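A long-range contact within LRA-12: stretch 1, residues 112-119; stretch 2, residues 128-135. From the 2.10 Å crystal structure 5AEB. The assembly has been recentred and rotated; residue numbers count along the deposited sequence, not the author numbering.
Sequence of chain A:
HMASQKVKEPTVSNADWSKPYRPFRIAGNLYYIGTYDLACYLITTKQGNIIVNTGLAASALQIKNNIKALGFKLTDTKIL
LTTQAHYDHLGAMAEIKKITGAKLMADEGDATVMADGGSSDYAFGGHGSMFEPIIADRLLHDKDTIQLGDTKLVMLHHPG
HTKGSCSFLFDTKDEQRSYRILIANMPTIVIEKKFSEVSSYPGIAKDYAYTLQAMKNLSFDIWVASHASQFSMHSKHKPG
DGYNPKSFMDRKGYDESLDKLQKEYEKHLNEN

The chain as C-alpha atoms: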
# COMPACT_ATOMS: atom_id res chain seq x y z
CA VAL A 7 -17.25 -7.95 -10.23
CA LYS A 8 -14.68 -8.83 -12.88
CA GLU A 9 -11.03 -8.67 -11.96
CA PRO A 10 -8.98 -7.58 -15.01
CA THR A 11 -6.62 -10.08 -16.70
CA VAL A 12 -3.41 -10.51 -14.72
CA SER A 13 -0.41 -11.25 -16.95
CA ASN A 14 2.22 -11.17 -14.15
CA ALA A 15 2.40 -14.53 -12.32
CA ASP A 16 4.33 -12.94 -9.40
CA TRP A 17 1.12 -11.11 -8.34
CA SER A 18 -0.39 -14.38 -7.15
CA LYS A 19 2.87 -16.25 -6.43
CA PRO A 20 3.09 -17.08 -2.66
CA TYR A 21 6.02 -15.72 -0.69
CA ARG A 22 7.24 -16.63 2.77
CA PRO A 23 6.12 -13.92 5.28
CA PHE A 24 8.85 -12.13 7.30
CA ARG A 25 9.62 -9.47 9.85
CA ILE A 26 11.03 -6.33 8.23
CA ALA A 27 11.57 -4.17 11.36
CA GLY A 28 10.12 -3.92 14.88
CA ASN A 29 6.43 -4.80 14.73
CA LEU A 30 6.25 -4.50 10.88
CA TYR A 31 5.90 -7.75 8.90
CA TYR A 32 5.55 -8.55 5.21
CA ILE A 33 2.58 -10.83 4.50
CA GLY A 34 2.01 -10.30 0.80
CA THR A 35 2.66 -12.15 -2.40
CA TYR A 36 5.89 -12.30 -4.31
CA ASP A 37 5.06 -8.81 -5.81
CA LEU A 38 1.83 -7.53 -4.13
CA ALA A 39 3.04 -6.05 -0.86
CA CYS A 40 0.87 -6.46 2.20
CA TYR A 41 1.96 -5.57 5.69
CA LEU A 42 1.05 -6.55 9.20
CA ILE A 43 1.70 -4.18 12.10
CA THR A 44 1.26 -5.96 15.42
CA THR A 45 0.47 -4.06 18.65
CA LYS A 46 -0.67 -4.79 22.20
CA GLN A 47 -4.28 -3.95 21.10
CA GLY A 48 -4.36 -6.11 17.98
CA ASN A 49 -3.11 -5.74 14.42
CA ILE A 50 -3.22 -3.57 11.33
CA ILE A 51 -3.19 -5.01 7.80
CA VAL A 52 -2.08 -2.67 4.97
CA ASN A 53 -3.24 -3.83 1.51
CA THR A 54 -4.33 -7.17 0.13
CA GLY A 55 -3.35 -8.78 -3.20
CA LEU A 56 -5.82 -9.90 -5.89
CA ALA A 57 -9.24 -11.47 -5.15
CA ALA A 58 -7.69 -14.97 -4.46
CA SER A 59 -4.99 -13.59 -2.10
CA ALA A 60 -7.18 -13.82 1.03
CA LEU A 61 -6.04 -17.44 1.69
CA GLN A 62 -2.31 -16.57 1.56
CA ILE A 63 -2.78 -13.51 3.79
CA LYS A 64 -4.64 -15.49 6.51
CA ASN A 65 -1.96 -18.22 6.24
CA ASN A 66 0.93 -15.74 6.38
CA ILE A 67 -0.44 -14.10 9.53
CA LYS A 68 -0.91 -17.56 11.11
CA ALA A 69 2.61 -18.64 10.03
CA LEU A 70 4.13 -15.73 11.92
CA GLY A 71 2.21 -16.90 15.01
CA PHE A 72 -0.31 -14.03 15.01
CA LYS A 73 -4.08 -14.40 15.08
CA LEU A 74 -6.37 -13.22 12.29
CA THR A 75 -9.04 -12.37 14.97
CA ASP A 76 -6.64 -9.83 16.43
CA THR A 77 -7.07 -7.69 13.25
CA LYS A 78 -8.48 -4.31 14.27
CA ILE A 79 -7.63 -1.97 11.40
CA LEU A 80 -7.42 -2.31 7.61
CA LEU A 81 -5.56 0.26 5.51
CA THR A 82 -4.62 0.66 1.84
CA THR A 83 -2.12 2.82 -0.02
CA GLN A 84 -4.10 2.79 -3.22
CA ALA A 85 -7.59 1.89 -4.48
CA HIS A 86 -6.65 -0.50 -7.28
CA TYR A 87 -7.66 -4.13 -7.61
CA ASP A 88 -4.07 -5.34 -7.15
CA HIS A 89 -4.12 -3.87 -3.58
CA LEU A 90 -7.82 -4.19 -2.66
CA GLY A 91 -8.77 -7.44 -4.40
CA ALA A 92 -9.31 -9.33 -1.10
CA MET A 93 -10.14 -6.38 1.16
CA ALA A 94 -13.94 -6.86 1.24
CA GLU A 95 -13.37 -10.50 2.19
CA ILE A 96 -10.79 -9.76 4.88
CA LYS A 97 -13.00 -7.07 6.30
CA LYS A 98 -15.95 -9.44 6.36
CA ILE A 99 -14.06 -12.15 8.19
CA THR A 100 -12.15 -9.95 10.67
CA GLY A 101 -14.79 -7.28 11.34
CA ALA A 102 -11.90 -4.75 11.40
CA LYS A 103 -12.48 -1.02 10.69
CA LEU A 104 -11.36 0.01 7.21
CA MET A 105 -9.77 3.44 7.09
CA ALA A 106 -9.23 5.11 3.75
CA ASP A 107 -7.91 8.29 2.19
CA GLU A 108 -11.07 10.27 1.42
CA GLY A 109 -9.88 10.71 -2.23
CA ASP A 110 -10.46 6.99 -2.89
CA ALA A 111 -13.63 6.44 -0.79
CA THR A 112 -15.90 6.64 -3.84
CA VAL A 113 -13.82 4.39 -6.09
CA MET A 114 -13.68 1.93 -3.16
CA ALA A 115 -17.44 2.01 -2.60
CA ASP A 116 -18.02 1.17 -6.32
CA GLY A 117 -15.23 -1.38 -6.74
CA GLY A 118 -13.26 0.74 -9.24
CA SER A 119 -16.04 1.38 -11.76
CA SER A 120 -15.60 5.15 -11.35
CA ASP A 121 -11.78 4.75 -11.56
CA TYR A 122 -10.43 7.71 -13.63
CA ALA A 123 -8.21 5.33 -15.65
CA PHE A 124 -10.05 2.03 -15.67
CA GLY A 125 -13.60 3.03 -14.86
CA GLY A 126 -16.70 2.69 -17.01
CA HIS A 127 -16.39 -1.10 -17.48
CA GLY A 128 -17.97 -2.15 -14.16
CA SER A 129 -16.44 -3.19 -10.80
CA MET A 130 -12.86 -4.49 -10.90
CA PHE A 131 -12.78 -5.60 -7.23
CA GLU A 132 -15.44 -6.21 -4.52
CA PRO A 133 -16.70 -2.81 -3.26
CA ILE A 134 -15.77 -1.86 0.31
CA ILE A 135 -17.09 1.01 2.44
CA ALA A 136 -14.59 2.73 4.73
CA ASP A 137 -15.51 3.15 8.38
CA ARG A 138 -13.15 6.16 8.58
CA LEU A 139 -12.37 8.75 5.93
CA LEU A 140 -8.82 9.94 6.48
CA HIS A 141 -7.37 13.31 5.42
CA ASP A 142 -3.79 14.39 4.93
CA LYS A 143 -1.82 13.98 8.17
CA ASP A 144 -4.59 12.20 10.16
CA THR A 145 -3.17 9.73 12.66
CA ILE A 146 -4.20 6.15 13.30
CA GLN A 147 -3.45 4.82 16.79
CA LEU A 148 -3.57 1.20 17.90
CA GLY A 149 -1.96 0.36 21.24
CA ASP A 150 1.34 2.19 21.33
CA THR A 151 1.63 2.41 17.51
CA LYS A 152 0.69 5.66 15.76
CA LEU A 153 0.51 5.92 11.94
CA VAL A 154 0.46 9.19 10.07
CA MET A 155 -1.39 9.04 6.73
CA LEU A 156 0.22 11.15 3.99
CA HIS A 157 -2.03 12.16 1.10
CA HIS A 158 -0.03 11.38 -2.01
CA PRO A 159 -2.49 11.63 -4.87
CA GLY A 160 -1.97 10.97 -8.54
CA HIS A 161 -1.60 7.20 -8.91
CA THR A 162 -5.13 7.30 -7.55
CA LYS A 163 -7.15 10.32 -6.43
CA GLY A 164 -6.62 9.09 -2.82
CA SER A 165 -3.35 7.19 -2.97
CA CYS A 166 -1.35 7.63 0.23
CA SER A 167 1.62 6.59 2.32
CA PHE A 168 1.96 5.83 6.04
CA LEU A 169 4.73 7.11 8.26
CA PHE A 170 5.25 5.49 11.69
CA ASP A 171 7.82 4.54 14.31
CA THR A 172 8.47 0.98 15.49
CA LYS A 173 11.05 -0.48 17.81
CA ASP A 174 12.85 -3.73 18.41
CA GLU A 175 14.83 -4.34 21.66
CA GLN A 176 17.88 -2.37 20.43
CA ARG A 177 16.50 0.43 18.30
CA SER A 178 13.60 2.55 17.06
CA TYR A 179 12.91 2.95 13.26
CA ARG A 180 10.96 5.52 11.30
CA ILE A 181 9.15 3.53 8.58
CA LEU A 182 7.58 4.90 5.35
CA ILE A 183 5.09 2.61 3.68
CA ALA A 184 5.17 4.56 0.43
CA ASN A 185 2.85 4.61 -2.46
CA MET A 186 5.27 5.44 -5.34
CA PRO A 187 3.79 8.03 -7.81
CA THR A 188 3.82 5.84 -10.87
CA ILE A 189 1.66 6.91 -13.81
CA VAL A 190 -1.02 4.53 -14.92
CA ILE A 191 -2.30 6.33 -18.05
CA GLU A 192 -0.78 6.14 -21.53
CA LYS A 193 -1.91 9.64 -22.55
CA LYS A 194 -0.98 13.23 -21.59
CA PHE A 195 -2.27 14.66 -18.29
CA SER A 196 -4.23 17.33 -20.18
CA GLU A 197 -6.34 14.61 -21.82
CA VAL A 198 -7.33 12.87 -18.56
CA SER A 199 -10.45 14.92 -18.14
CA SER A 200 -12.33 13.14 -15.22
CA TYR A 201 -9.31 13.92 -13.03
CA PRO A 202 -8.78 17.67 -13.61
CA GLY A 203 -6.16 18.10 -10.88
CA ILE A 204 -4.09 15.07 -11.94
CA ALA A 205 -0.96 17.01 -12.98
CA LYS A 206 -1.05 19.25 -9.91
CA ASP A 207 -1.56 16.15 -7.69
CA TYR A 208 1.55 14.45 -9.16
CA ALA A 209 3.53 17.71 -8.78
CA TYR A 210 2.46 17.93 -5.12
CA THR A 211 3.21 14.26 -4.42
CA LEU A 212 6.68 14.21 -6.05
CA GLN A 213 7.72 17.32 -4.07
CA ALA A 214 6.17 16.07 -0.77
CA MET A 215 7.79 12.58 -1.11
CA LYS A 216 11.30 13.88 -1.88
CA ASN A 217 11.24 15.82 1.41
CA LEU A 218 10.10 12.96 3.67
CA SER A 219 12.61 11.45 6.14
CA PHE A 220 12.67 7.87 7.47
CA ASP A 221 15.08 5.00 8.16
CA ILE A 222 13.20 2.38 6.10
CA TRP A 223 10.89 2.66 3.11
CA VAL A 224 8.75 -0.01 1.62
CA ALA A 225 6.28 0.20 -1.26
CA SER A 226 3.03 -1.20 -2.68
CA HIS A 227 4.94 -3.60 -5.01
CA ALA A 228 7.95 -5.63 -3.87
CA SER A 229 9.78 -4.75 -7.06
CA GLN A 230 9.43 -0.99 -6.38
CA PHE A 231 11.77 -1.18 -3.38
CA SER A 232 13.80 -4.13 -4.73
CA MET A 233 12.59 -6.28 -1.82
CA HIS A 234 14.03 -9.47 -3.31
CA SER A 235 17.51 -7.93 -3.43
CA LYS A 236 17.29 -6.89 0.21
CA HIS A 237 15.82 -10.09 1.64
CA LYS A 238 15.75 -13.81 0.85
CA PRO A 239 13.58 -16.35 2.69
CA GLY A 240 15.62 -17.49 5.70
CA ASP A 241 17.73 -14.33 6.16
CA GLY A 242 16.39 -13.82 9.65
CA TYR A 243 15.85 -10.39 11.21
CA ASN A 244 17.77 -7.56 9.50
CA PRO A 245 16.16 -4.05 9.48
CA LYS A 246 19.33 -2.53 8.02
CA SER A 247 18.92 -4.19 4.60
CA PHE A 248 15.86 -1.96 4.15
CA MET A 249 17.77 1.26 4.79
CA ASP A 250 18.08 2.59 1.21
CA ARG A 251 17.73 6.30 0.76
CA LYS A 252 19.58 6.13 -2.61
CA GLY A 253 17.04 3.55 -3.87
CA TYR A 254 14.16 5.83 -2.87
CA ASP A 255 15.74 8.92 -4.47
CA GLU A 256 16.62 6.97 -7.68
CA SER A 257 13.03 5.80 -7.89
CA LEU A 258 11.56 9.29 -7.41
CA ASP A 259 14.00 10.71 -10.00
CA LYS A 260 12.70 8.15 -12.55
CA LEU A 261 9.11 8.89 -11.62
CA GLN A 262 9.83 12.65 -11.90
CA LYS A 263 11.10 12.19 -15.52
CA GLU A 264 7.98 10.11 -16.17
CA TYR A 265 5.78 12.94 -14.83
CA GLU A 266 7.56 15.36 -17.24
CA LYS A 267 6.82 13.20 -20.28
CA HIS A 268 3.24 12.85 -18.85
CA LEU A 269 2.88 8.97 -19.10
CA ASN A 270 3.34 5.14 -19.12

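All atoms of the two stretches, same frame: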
# COMPACT_ATOMS: atom_id res chain seq x y z
N THR A 112 -14.93 6.88 -2.77
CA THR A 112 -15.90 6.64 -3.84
C THR A 112 -15.51 5.47 -4.75
O THR A 112 -16.32 4.56 -4.97
CB THR A 112 -16.13 7.92 -4.69
OG1 THR A 112 -16.64 8.94 -3.82
CG2 THR A 112 -17.19 7.70 -5.79
N VAL A 113 -14.29 5.50 -5.28
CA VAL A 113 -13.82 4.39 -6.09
C VAL A 113 -13.94 3.08 -5.30
O VAL A 113 -14.34 2.07 -5.84
CB VAL A 113 -12.37 4.61 -6.57
CG1 VAL A 113 -11.81 3.35 -7.19
CG2 VAL A 113 -12.32 5.74 -7.59
N MET A 114 -13.64 3.13 -4.00
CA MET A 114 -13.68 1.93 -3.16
C MET A 114 -15.10 1.40 -3.00
O MET A 114 -15.33 0.20 -3.11
CB MET A 114 -13.07 2.18 -1.79
CG MET A 114 -11.56 2.10 -1.79
SD MET A 114 -10.80 2.68 -0.26
CE MET A 114 -11.23 1.37 0.90
N ALA A 115 -16.03 2.32 -2.75
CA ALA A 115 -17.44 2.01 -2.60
C ALA A 115 -18.05 1.44 -3.90
O ALA A 115 -19.03 0.68 -3.83
CB ALA A 115 -18.20 3.24 -2.11
N ASP A 116 -17.50 1.78 -5.06
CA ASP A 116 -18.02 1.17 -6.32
C ASP A 116 -17.11 0.12 -6.96
O ASP A 116 -17.33 -0.26 -8.11
CB ASP A 116 -18.44 2.22 -7.37
CG ASP A 116 -17.27 3.07 -7.85
OD1 ASP A 116 -16.13 2.54 -8.08
OD2 ASP A 116 -17.49 4.30 -8.02
N GLY A 117 -16.11 -0.34 -6.22
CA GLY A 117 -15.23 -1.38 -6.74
C GLY A 117 -14.41 -1.01 -7.97
O GLY A 117 -13.99 -1.90 -8.73
N GLY A 118 -14.16 0.28 -8.17
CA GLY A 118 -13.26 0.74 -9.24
C GLY A 118 -13.96 1.13 -10.54
O GLY A 118 -13.30 1.52 -11.50
N SER A 119 -15.28 1.02 -10.57
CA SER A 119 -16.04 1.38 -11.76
C SER A 119 -16.06 2.89 -12.07
O SER A 119 -16.33 3.28 -13.20
CB SER A 119 -17.48 0.81 -11.71
OG SER A 119 -18.33 1.70 -11.04
N GLY A 128 -17.50 -1.40 -15.34
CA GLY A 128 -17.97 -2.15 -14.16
C GLY A 128 -16.92 -2.32 -13.06
O GLY A 128 -15.77 -1.89 -13.22
N SER A 129 -17.33 -2.95 -11.95
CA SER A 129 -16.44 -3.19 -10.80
C SER A 129 -15.28 -4.11 -11.10
O SER A 129 -15.47 -5.19 -11.65
CB SER A 129 -17.22 -3.74 -9.60
OG SER A 129 -17.95 -2.71 -8.97
N MET A 130 -14.07 -3.68 -10.73
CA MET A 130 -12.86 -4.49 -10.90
C MET A 130 -12.43 -5.26 -9.64
O MET A 130 -11.64 -6.19 -9.71
CB MET A 130 -11.72 -3.64 -11.43
CG MET A 130 -12.04 -2.97 -12.76
SD MET A 130 -11.10 -1.44 -12.94
CE MET A 130 -9.47 -2.15 -13.08
N PHE A 131 -12.97 -4.87 -8.50
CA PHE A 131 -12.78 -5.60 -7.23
C PHE A 131 -14.05 -5.44 -6.40
O PHE A 131 -14.86 -4.53 -6.68
CB PHE A 131 -11.55 -5.08 -6.45
CG PHE A 131 -11.59 -3.60 -6.16
CD1 PHE A 131 -12.18 -3.12 -4.99
CD2 PHE A 131 -11.05 -2.69 -7.05
CE1 PHE A 131 -12.23 -1.75 -4.73
CE2 PHE A 131 -11.08 -1.32 -6.80
CZ PHE A 131 -11.67 -0.84 -5.63
N GLU A 132 -14.23 -6.30 -5.39
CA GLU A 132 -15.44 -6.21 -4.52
C GLU A 132 -15.47 -4.86 -3.78
O GLU A 132 -14.51 -4.52 -3.08
CB GLU A 132 -15.51 -7.38 -3.52
CG GLU A 132 -16.78 -7.43 -2.64
CD GLU A 132 -18.06 -7.74 -3.43
OE1 GLU A 132 -18.00 -8.48 -4.44
OE2 GLU A 132 -19.12 -7.20 -3.06
N PRO A 133 -16.54 -4.07 -3.98
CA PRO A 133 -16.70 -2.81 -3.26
C PRO A 133 -16.48 -2.95 -1.74
O PRO A 133 -16.82 -3.97 -1.16
CB PRO A 133 -18.17 -2.44 -3.50
CG PRO A 133 -18.45 -3.03 -4.85
CD PRO A 133 -17.66 -4.31 -4.91
N ILE A 134 -15.88 -1.94 -1.13
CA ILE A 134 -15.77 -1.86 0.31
C ILE A 134 -16.14 -0.44 0.74
O ILE A 134 -15.82 0.54 0.04
CB ILE A 134 -14.36 -2.16 0.89
CG1 ILE A 134 -13.51 -3.06 0.01
CG2 ILE A 134 -14.54 -2.84 2.23
CD1 ILE A 134 -12.70 -2.28 -1.01
N ILE A 135 -16.76 -0.32 1.89
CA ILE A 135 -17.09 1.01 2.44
C ILE A 135 -16.18 1.28 3.64
O ILE A 135 -16.14 0.49 4.59
CB ILE A 135 -18.56 1.09 2.84
CG1 ILE A 135 -19.42 0.96 1.58
CG2 ILE A 135 -18.88 2.37 3.64
CD1 ILE A 135 -20.82 0.44 1.87

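The contact between residues 112-119 and 128-135 is built mainly from backbone polar groups, with the carbonyls at the end of a helix and in the turn after it receiving hydrogen bonds from a segment without regular secondary structure, and with one phenylalanine ring packed against the turn. The helix runs through Ala 115, and Asp 116 is the first residue to leave helical geometry. A type I' turn from Asp 116 to Ser 119 follows; the carbonyls of Met 114, Asp 116 and Gly 117 accept hydrogen bonds from the second stretch.

The most heavily used acceptor is Gly 117 O, which accepts from two consecutive amides, Met 130 N at 2.7 Å and Phe 131 N at 3.1 Å. One residue earlier, Ser 129 OG donates to Asp 116 O over 2.7 Å, the one side-chain hydrogen bond across the interface. At the helical end, Ile 134 N donates to Met 114 O at 3.0 Å with a nearly straight N-H...O angle of 160°. The same oxygen lies 3.3 Å from Pro 133 CA in a CA-H...O contact, and Ala 115 CA makes another with Ile 134 O at 3.4 Å.

Close packing is possible because Gly 117 has no side chain. Its CA sits over the face of the Phe 131 ring, 3.8 Å from the centroid and 17° off the ring normal, a CH-pi contact. An ideal CB here would point toward the second stretch and clash with Phe 131 O at 2.3 Å and Ser 129 OG at 2.7 Å; the positive phi of 64° independently favours glycine. Gly 118, at phi 95° and psi 1°, is constrained differently: a CB would be jammed against the carbonyl oxygen of Gly 117 and would also sit tightly, 3.1 Å, from Phe 131 CE2.

The turn is also braced from within. Gly 118 N donates to Val 113 O at 2.9 Å, tying the turn back to the helix, and makes a weak hydrogen bond within the turn to Asp 116 OD1 at 3.0 Å.

Apolar side chains add looser packing. The Phe 131 ring, with chi1 in the p well, approaches Val 113, whose CG1 is 4.5 Å from Phe 131 CZ, while Met 114 CE lies 4.4 Å from Ile 134 CD1. Pro 133 packs more closely, against backbone: its CB is 3.3 Å from Ala 115 O. At the last residue of the turn, the CA-to-CB bond of Ser 119 points toward the second stretch, and its CB comes within 3.5 Å of Gly 128 C.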